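Local coordinates for protein putative phophotriesterase (Proteus mirabilis, PDB 3RHG) that binds two zinc ions per subunit and probably hydrolyses ester bonds, as a member of the phosphotriesterase family of metal-dependent amidohydrolases, at residues L21-L26 with S195-M200; I164-V169 with S292-L297. One frame throughout, in Å; residues are numbered along the deposited sequence.

In the fold
Both interactions lie at the heart of the chain, their centres about 4 Å apart, and meet at the same two zinc ions. Along the sequence their segments alternate: 21-26, 164-169, 195-200, 292-297. Three of these lie on or run off the ends of strands 19-24, 163-168 and 195-199 of the eight-stranded parallel sheet, and the fourth follows the last strand, 289-291, in keeping with the (beta/alpha)8 barrel of the amidohydrolases. Strands 163-168 and 195-199 are neighbours, joined where His199 N probably bonds to Ile167 O. Interaction 1 supplies three zinc-binding histidines and interaction 2 the two carboxylates; with His229 they make one binuclear site from distant parts of the sequence.

Interaction 1: residues L21-L26 with S195-M200; sequences LPHEHL and SMNIHM. With ZN (zinc ion), chain B; ZN (zinc ion), chain C.
His23 and Asn197 face each other across the barrel interior with their CA atoms 8.5 Å apart, the chain of 21-26 turning a corner at Pro22 and His23 while 195-199 runs on as a strand. His23 opens the His-X-His motif (His23, His25) at the end of the first strand of the amidohydrolase (beta/alpha)8 barrel; Asn197 is on the fifth. With CG anti to the backbone N (chi1 -175°), the His23 ring brings its ND1 edge up to Asn197, whose CG is likewise anti to its own N. The two side chains cross at about a right angle, the ring and amide planes 64° apart. His23 ND1 donates to Asn197 OD1 at 2.7 Å; the oxygen sits at the ring edge, close to its plane, and the N-H...O angle of 140° makes the bond distinctly bent. Asn197 ND2 hydrogen-bonds to Ser226 OG, which is consistent with OD1 being the end turned to the histidine. The ND1-OD1 bond probably holds the ring's rotation and goes with NE2 being the nitrogen that binds the first zinc ion. His25 reaches the same ion from two residues further on, and its ND1 is hydrogen-bonded to Thr96 OG1, also a second-shell partner. Glu166 and Asp294 complete the protein ligands of this first zinc ion. On the strand that carries Asn197, His199 binds the second zinc ion through ND1 at 2.0 Å. The first zinc ion is held by His23 NE2 at 2.1 Å and by His25 NE2 at 2.0 Å.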
# COMPACT_ATOMS: atom_id res chain seq x y z
N LEU A 21 -14.85 6.06 -15.94
CA LEU A 21 -14.01 6.58 -14.84
C LEU A 21 -14.09 8.10 -14.90
O LEU A 21 -13.61 8.72 -15.85
CB LEU A 21 -12.57 6.14 -15.03
CG LEU A 21 -12.30 4.63 -14.91
CD1 LEU A 21 -10.83 4.31 -15.30
CD2 LEU A 21 -12.61 4.19 -13.49
N PRO A 22 -14.71 8.71 -13.88
CA PRO A 22 -15.03 10.15 -13.93
C PRO A 22 -13.93 11.09 -13.49
O PRO A 22 -14.10 12.32 -13.59
CB PRO A 22 -16.24 10.26 -12.97
CG PRO A 22 -15.97 9.17 -11.95
CD PRO A 22 -15.36 8.02 -12.75
N HIS A 23 -12.82 10.57 -12.96
CA HIS A 23 -11.77 11.51 -12.53
C HIS A 23 -10.38 10.87 -12.67
O HIS A 23 -9.95 10.13 -11.78
CB HIS A 23 -11.96 12.00 -11.09
CG HIS A 23 -10.96 13.05 -10.67
ND1 HIS A 23 -11.30 14.35 -10.37
CD2 HIS A 23 -9.61 12.97 -10.50
CE1 HIS A 23 -10.22 15.04 -10.04
NE2 HIS A 23 -9.17 14.23 -10.11
N GLU A 24 -9.71 11.17 -13.78
CA GLU A 24 -8.38 10.62 -14.06
C GLU A 24 -7.55 11.72 -14.69
O GLU A 24 -8.09 12.76 -15.06
CB GLU A 24 -8.49 9.42 -15.04
CG GLU A 24 -9.42 8.33 -14.56
CD GLU A 24 -8.91 7.64 -13.32
OE1 GLU A 24 -7.69 7.74 -12.99
OE2 GLU A 24 -9.74 6.99 -12.65
N HIS A 25 -6.24 11.50 -14.82
CA HIS A 25 -5.42 12.37 -15.65
C HIS A 25 -4.68 11.54 -16.66
O HIS A 25 -3.86 10.72 -16.29
CB HIS A 25 -4.47 13.23 -14.80
CG HIS A 25 -5.21 14.03 -13.78
ND1 HIS A 25 -5.73 15.27 -14.04
CD2 HIS A 25 -5.61 13.71 -12.52
CE1 HIS A 25 -6.38 15.72 -12.98
NE2 HIS A 25 -6.31 14.79 -12.04
N LEU A 26 -5.02 11.71 -17.93
CA LEU A 26 -4.27 11.04 -19.00
C LEU A 26 -2.98 11.78 -19.31
O LEU A 26 -1.92 11.16 -19.38
CB LEU A 26 -5.11 10.90 -20.28
CG LEU A 26 -6.12 9.74 -20.23
CD1 LEU A 26 -7.11 9.95 -19.07
CD2 LEU A 26 -6.85 9.56 -21.57
N SER A 195 -21.26 18.75 -15.83
CA SER A 195 -21.01 18.59 -14.39
C SER A 195 -19.83 19.45 -13.98
O SER A 195 -19.05 19.91 -14.83
CB SER A 195 -20.72 17.14 -14.02
OG SER A 195 -19.48 16.67 -14.53
N MET A 196 -19.71 19.68 -12.67
CA MET A 196 -18.61 20.46 -12.13
C MET A 196 -17.95 19.63 -11.05
O MET A 196 -18.63 19.21 -10.11
CB MET A 196 -19.14 21.76 -11.51
CG MET A 196 -18.01 22.67 -11.05
SD MET A 196 -18.64 23.99 -9.96
CE MET A 196 -20.04 24.61 -10.85
N ASN A 197 -16.65 19.38 -11.20
CA ASN A 197 -15.87 18.56 -10.30
C ASN A 197 -14.96 19.48 -9.50
O ASN A 197 -14.18 20.23 -10.11
CB ASN A 197 -15.06 17.56 -11.12
CG ASN A 197 -14.30 16.55 -10.29
OD1 ASN A 197 -13.12 16.36 -10.54
ND2 ASN A 197 -14.98 15.84 -9.37
N ILE A 198 -15.10 19.46 -8.17
CA ILE A 198 -14.32 20.36 -7.32
C ILE A 198 -13.15 19.61 -6.70
O ILE A 198 -13.34 18.66 -5.97
CB ILE A 198 -15.18 20.96 -6.17
CG1 ILE A 198 -16.52 21.51 -6.70
CG2 ILE A 198 -14.40 22.05 -5.41
CD1 ILE A 198 -16.39 22.56 -7.71
N HIS A 199 -11.93 20.09 -6.96
CA HIS A 199 -10.79 19.60 -6.23
C HIS A 199 -10.94 20.11 -4.79
O HIS A 199 -10.84 21.32 -4.54
CB HIS A 199 -9.49 20.16 -6.82
CG HIS A 199 -8.30 20.00 -5.92
ND1 HIS A 199 -7.44 18.93 -6.01
CD2 HIS A 199 -7.83 20.77 -4.91
CE1 HIS A 199 -6.50 19.04 -5.08
NE2 HIS A 199 -6.72 20.16 -4.40
N MET A 200 -11.19 19.20 -3.86
CA MET A 200 -11.27 19.56 -2.45
C MET A 200 -9.96 19.25 -1.77
O MET A 200 -9.25 18.33 -2.18
CB MET A 200 -12.38 18.75 -1.75
CG MET A 200 -13.76 19.09 -2.29
SD MET A 200 -14.29 20.79 -1.95
CE MET A 200 -14.57 20.64 -0.18
ZN ZN B . -7.22 14.86 -10.26
ZN ZN C . -7.47 17.34 -7.26

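Interaction 2: residues I164-V169 with S292-L297. With ZN (zinc ion), chain B; ZN (zinc ion), chain C; BEZ (benzoic acid), chain D.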
# COMPACT_ATOMS: atom_id res chain seq x y z
N ILE A 164 -16.63 20.62 -16.28
CA ILE A 164 -16.02 21.80 -15.65
C ILE A 164 -15.22 21.30 -14.45
O ILE A 164 -15.76 20.65 -13.56
CB ILE A 164 -17.09 22.81 -15.21
CG1 ILE A 164 -17.90 23.30 -16.42
CG2 ILE A 164 -16.44 23.98 -14.45
CD1 ILE A 164 -19.18 24.06 -16.05
N GLY A 165 -13.92 21.57 -14.44
CA GLY A 165 -13.08 21.10 -13.33
C GLY A 165 -11.71 20.66 -13.81
O GLY A 165 -11.37 20.89 -14.97
N GLU A 166 -10.91 20.07 -12.91
CA GLU A 166 -11.20 20.07 -11.48
C GLU A 166 -10.89 21.44 -10.88
O GLU A 166 -9.77 21.98 -11.05
CB GLU A 166 -10.47 18.94 -10.76
CG GLU A 166 -8.94 18.96 -10.86
CD GLU A 166 -8.33 17.83 -10.02
OE1 GLU A 166 -8.52 17.83 -8.79
OE2 GLU A 166 -7.69 16.91 -10.59
N ILE A 167 -11.89 22.05 -10.25
CA ILE A 167 -11.79 23.43 -9.78
C ILE A 167 -11.00 23.45 -8.49
O ILE A 167 -11.35 22.77 -7.52
CB ILE A 167 -13.17 24.08 -9.56
CG1 ILE A 167 -14.01 23.99 -10.84
CG2 ILE A 167 -13.03 25.55 -9.06
CD1 ILE A 167 -13.41 24.76 -12.05
N GLY A 168 -9.94 24.24 -8.44
CA GLY A 168 -9.01 24.17 -7.31
C GLY A 168 -9.48 24.87 -6.04
O GLY A 168 -9.58 26.11 -5.99
N VAL A 169 -9.74 24.08 -4.99
CA VAL A 169 -9.93 24.62 -3.64
C VAL A 169 -8.75 24.08 -2.82
O VAL A 169 -8.66 22.87 -2.57
CB VAL A 169 -11.26 24.16 -2.98
CG1 VAL A 169 -11.37 24.64 -1.51
CG2 VAL A 169 -12.47 24.61 -3.81
N SER A 292 -13.15 6.56 -8.71
CA SER A 292 -12.12 6.66 -9.74
C SER A 292 -10.74 6.46 -9.08
O SER A 292 -10.67 6.20 -7.86
CB SER A 292 -12.23 8.02 -10.47
OG SER A 292 -12.15 7.87 -11.89
N HIS A 293 -9.67 6.56 -9.88
CA HIS A 293 -8.29 6.30 -9.41
C HIS A 293 -7.46 7.58 -9.23
O HIS A 293 -6.47 7.57 -8.51
CB HIS A 293 -7.52 5.47 -10.45
CG HIS A 293 -8.21 4.20 -10.86
ND1 HIS A 293 -9.11 4.16 -11.91
CD2 HIS A 293 -8.09 2.92 -10.41
CE1 HIS A 293 -9.53 2.91 -12.07
NE2 HIS A 293 -8.93 2.14 -11.18
N ASP A 294 -7.82 8.64 -9.96
CA ASP A 294 -6.99 9.85 -9.99
C ASP A 294 -5.55 9.57 -10.38
O ASP A 294 -4.63 10.13 -9.79
CB ASP A 294 -7.04 10.63 -8.65
CG ASP A 294 -6.57 12.06 -8.80
OD1 ASP A 294 -6.65 12.60 -9.93
OD2 ASP A 294 -6.08 12.66 -7.78
N VAL A 295 -5.34 8.71 -11.38
CA VAL A 295 -3.99 8.53 -11.92
C VAL A 295 -3.45 9.91 -12.29
O VAL A 295 -4.07 10.63 -13.06
CB VAL A 295 -3.97 7.59 -13.14
CG1 VAL A 295 -2.59 7.63 -13.84
CG2 VAL A 295 -4.32 6.17 -12.72
N PHE A 296 -2.29 10.29 -11.74
CA PHE A 296 -1.74 11.60 -12.04
C PHE A 296 -0.22 11.63 -11.94
O PHE A 296 0.38 12.69 -12.13
CB PHE A 296 -2.38 12.70 -11.17
CG PHE A 296 -1.80 12.81 -9.76
CD1 PHE A 296 -0.93 13.85 -9.44
CD2 PHE A 296 -2.18 11.92 -8.74
CE1 PHE A 296 -0.39 13.99 -8.14
CE2 PHE A 296 -1.67 12.04 -7.43
CZ PHE A 296 -0.79 13.08 -7.13
N LEU A 297 0.36 10.47 -11.65
CA LEU A 297 1.80 10.27 -11.50
C LEU A 297 2.19 9.01 -12.24
O LEU A 297 1.39 8.07 -12.31
CB LEU A 297 2.17 10.10 -10.02
CG LEU A 297 1.92 11.27 -9.07
CD1 LEU A 297 1.97 10.84 -7.59
CD2 LEU A 297 2.92 12.46 -9.34
ZN ZN B . -7.22 14.86 -10.26
ZN ZN C . -7.47 17.34 -7.26
C BEZ D . -3.76 16.58 -2.84
O1 BEZ D . -4.68 17.39 -2.59
O2 BEZ D . -2.58 16.87 -2.54
C1 BEZ D . -4.06 15.27 -3.50
C2 BEZ D . -5.34 14.98 -3.97
C3 BEZ D . -5.58 13.76 -4.59
C4 BEZ D . -4.56 12.82 -4.72
C5 BEZ D . -3.30 13.11 -4.23
C6 BEZ D . -3.03 14.34 -3.62
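Glu166 on strand 163-168 and Asp294 in the loop after strand 289-291 meet through a zinc ion, although their CA atoms are 11.2 Å apart. The Glu166 bond from CA to CB points toward the other segment; from CB the chain places CG between the backbone N and carbonyl carbon (chi1 59°), then extends and carries CD up beside the pair of metals. At the tip the carboxylate divides: OE1 binds the second zinc ion at 1.9 Å, and OE2 binds the first at 2.1 Å. Asp294 OD1 binds that first ion at 2.4 Å, a longer bond. Glu166 OE2 and Asp294 OD1 remain 4.5 Å apart, and the metal between them probably offsets their like charges. The other Asp294 oxygen, OD2, lies 3.4 Å from both C3 and C4 of the bound benzoic acid. Phe296 approaches the same ligand ring obliquely, its CE2 3.7 Å from benzoic acid C5, while Leu297 CG lies over one face of the phenylalanine. His199 and His229 share the second ion with OE1. Glu166, from the fourth strand, bridges the ions in the place that a carboxylated lysine takes in many relatives; with the aspartate after the eighth strand this is the binuclear site of the amidohydrolase barrel.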